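Side-chain contact in putative (Helicobacter pylori J99, PDB 4R7K), which is of unknown function but probably belongs to the SRPBCC superfamily, whose members commonly bind hydrophobic ligands in a deep cavity: residues T88-K93 against L121-W126. Numbering follows the deposited sequence.
Sequences TILKDK and LAWRGW
A small, purely apolar contact in the buried interior joins the loop before strand 99-100 to strand 118-126 of the antiparallel sheet, with Leu90 resting on Leu121 and Trp123. No hydrogen bond links the two segments, and a single methyl of the loop does the touching. CD1 of Leu90 lies 4.3 Å from CD2 of Leu121 and 4.1 Å from CZ3 of Trp123, at the benzo end of the indole. It meets that ring obliquely. In Trp123, chi1 of 61° lifts the indole off the sheet and chi2 of 80° turns its six-membered ring back along the strand toward Leu121, so that Leu121 and Trp123 both meet the same methyl of Leu90. The contact is van der Waals in kind and loose, burying 107 Å² in all. The backbone of Leu90 is hydrogen-bonded to that of Arg65 at the end of helix 57-65, and Leu90 O also accepts a bond from Arg65 NH2. Val109 of strand 103-114 touches both leucines, and Leu64 of helix 57-65 packs on Leu121. Around Trp123 gather Trp70, Phe96, His139 and Trp141, an aromatic cluster that brings together helix 70-73, strand 136-146 and the segment leading into strand 99-100.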
ATOM      1  N   THR A  88     -14.828  15.904  23.811  1.00 40.94           N
ATOM      2  CA  THR A  88     -13.973  14.957  23.106  1.00 36.91           C
ATOM      3  C   THR A  88     -12.504  15.390  23.027  1.00 36.77           C
ATOM      4  O   THR A  88     -11.771  14.926  22.147  1.00 33.74           O
ATOM      5  CB  THR A  88     -14.550  14.702  21.703  1.00 35.45           C
ATOM      6  OG1 THR A  88     -14.689  15.951  21.017  1.00 37.09           O
ATOM      7  CG2 THR A  88     -15.946  14.051  21.820  1.00 38.06           C
ATOM      8  N   ILE A  89     -12.074  16.223  23.981  1.00 37.05           N
ATOM      9  CA  ILE A  89     -10.716  16.714  24.024  1.00 36.43           C
ATOM     10  C   ILE A  89      -9.862  15.815  24.935  1.00 33.31           C
ATOM     11  O   ILE A  89     -10.064  15.768  26.159  1.00 32.67           O
ATOM     12  CB  ILE A  89     -10.631  18.178  24.578  1.00 41.27           C
ATOM     13  CG1 ILE A  89     -11.673  19.116  23.955  1.00 45.63           C
ATOM     14  CG2 ILE A  89      -9.234  18.749  24.362  1.00 43.02           C
ATOM     15  CD1 ILE A  89     -11.582  19.243  22.452  1.00 47.50           C
ATOM     16  N   LEU A  90      -8.915  15.104  24.338  1.00 30.49           N
ATOM     17  CA  LEU A  90      -7.968  14.262  25.089  1.00 29.94           C
ATOM     18  C   LEU A  90      -7.078  15.108  26.002  1.00 30.63           C
ATOM     19  O   LEU A  90      -6.468  16.094  25.550  1.00 30.90           O
ATOM     20  CB  LEU A  90      -7.049  13.506  24.144  1.00 29.22           C
ATOM     21  CG  LEU A  90      -7.739  12.562  23.152  1.00 29.36           C
ATOM     22  CD1 LEU A  90      -6.728  12.021  22.190  1.00 28.32           C
ATOM     23  CD2 LEU A  90      -8.395  11.432  23.896  1.00 31.37           C
ATOM     24  N   LYS A  91      -6.981  14.699  27.266  1.00 30.47           N
ATOM     25  CA  LYS A  91      -6.073  15.327  28.237  1.00 32.61           C
ATOM     26  C   LYS A  91      -5.465  14.165  29.053  1.00 32.29           C
ATOM     27  O   LYS A  91      -5.796  12.997  28.843  1.00 30.66           O
ATOM     28  CB  LYS A  91      -6.810  16.354  29.141  1.00 35.40           C
ATOM     29  CG  LYS A  91      -7.925  15.749  29.961  1.00 38.36           C
ATOM     30  CD  LYS A  91      -8.640  16.751  30.874  1.00 45.11           C
ATOM     31  CE  LYS A  91      -9.776  16.041  31.594  1.00 47.10           C
ATOM     32  NZ  LYS A  91     -10.314  16.811  32.730  1.00 54.21           N
ATOM     33  N   ASP A  92      -4.596  14.466  29.992  1.00 34.43           N
ATOM     34  CA  ASP A  92      -3.977  13.390  30.753  1.00 36.52           C
ATOM     35  C   ASP A  92      -5.067  12.499  31.380  1.00 37.47           C
ATOM     36  O   ASP A  92      -6.113  12.981  31.835  1.00 33.27           O
ATOM     37  CB  ASP A  92      -3.017  13.946  31.802  1.00 41.32           C
ATOM     38  CG  ASP A  92      -2.023  12.913  32.286  1.00 43.47           C
ATOM     39  OD1 ASP A  92      -1.915  11.828  31.656  1.00 44.31           O
ATOM     40  OD2 ASP A  92      -1.360  13.181  33.298  1.00 48.56           O
ATOM     41  N   LYS A  93      -4.842  11.188  31.316  1.00 36.56           N
ATOM     42  CA  LYS A  93      -5.772  10.176  31.849  1.00 37.81           C
ATOM     43  C   LYS A  93      -7.138  10.049  31.181  1.00 35.13           C
ATOM     44  O   LYS A  93      -7.930   9.245  31.630  1.00 37.49           O
ATOM     45  CB  LYS A  93      -5.993  10.321  33.365  1.00 43.40           C
ATOM     46  CG  LYS A  93      -4.787  10.050  34.236  1.00 49.07           C
ATOM     47  CD  LYS A  93      -3.778  11.181  34.193  1.00 54.88           C
ATOM     48  CE  LYS A  93      -2.959  11.246  35.484  1.00 61.53           C
ATOM     49  NZ  LYS A  93      -2.218   9.983  35.776  1.00 63.78           N
ATOM     50  N   LEU A 121       1.918  13.626  23.339  1.00 19.90           N
ATOM     51  CA  LEU A 121       0.651  12.995  23.656  1.00 23.62           C
ATOM     52  C   LEU A 121       0.767  11.502  23.391  1.00 22.06           C
ATOM     53  O   LEU A 121       1.333  11.097  22.394  1.00 21.19           O
ATOM     54  CB  LEU A 121      -0.456  13.572  22.766  1.00 22.92           C
ATOM     55  CG  LEU A 121      -1.819  12.848  22.782  1.00 25.47           C
ATOM     56  CD1 LEU A 121      -2.484  13.111  24.115  1.00 26.43           C
ATOM     57  CD2 LEU A 121      -2.691  13.410  21.667  1.00 27.03           C
ATOM     58  N   ALA A 122       0.316  10.684  24.333  1.00 22.30           N
ATOM     59  CA  ALA A 122       0.337   9.245  24.107  1.00 22.81           C
ATOM     60  C   ALA A 122      -0.790   8.554  24.842  1.00 22.51           C
ATOM     61  O   ALA A 122      -1.215   9.013  25.908  1.00 24.14           O
ATOM     62  CB  ALA A 122       1.679   8.646  24.530  1.00 24.27           C
ATOM     63  N   TRP A 123      -1.287   7.470  24.254  1.00 23.00           N
ATOM     64  CA  TRP A 123      -2.273   6.621  24.894  1.00 22.85           C
ATOM     65  C   TRP A 123      -1.910   5.151  24.790  1.00 23.60           C
ATOM     66  O   TRP A 123      -1.248   4.699  23.804  1.00 21.39           O
ATOM     67  CB  TRP A 123      -3.658   6.828  24.318  1.00 24.87           C
ATOM     68  CG  TRP A 123      -3.833   6.520  22.849  1.00 25.06           C
ATOM     69  CD1 TRP A 123      -4.002   5.293  22.282  1.00 25.62           C
ATOM     70  CD2 TRP A 123      -3.951   7.470  21.791  1.00 23.32           C
ATOM     71  NE1 TRP A 123      -4.164   5.416  20.942  1.00 23.81           N
ATOM     72  CE2 TRP A 123      -4.164   6.749  20.611  1.00 24.29           C
ATOM     73  CE3 TRP A 123      -3.891   8.870  21.734  1.00 25.85           C
ATOM     74  CZ2 TRP A 123      -4.262   7.368  19.357  1.00 24.54           C
ATOM     75  CZ3 TRP A 123      -4.011   9.489  20.495  1.00 25.05           C
ATOM     76  CH2 TRP A 123      -4.215   8.741  19.328  1.00 25.29           C
ATOM     77  N   ARG A 124      -2.339   4.407  25.808  1.00 23.58           N
ATOM     78  CA  ARG A 124      -2.234   2.970  25.819  1.00 24.44           C
ATOM     79  C   ARG A 124      -3.561   2.504  25.263  1.00 24.91           C
ATOM     80  O   ARG A 124      -4.619   3.060  25.592  1.00 27.03           O
ATOM     81  CB  ARG A 124      -1.977   2.434  27.222  1.00 27.24           C
ATOM     82  CG  ARG A 124      -1.741   0.919  27.270  1.00 29.20           C
ATOM     83  CD  ARG A 124      -1.311   0.460  28.654  1.00 32.18           C
ATOM     84  NE  ARG A 124      -2.278   0.857  29.667  1.00 34.74           N
ATOM     85  CZ  ARG A 124      -3.323   0.128  30.057  1.00 39.61           C
ATOM     86  NH1 ARG A 124      -4.148   0.604  30.983  1.00 42.92           N
ATOM     87  NH2 ARG A 124      -3.560  -1.062  29.524  1.00 42.32           N
ATOM     88  N   GLY A 125      -3.530   1.515  24.399  1.00 24.35           N
ATOM     89  CA  GLY A 125      -4.741   0.981  23.794  1.00 26.15           C
ATOM     90  C   GLY A 125      -4.745  -0.520  23.921  1.00 28.10           C
ATOM     91  O   GLY A 125      -3.690  -1.128  24.013  1.00 28.28           O
ATOM     92  N   TRP A 126      -5.938  -1.110  23.937  1.00 29.69           N
ATOM     93  CA  TRP A 126      -6.087  -2.538  24.072  1.00 31.14           C
ATOM     94  C   TRP A 126      -7.442  -2.985  23.554  1.00 33.24           C
ATOM     95  O   TRP A 126      -8.368  -2.173  23.356  1.00 33.39           O
ATOM     96  CB  TRP A 126      -5.951  -2.967  25.542  1.00 31.67           C
ATOM     97  CG  TRP A 126      -7.005  -2.375  26.504  1.00 33.34           C
ATOM     98  CD1 TRP A 126      -8.163  -2.953  26.915  1.00 36.45           C
ATOM     99  CD2 TRP A 126      -6.935  -1.107  27.164  1.00 33.09           C
ATOM    100  NE1 TRP A 126      -8.840  -2.112  27.778  1.00 36.48           N
ATOM    101  CE2 TRP A 126      -8.095  -0.973  27.944  1.00 34.50           C
ATOM    102  CE3 TRP A 126      -6.011  -0.057  27.143  1.00 30.69           C
ATOM    103  CZ2 TRP A 126      -8.353   0.165  28.699  1.00 35.00           C
ATOM    104  CZ3 TRP A 126      -6.262   1.068  27.904  1.00 31.25           C
ATOM    105  CH2 TRP A 126      -7.431   1.173  28.670  1.00 32.05           C
TER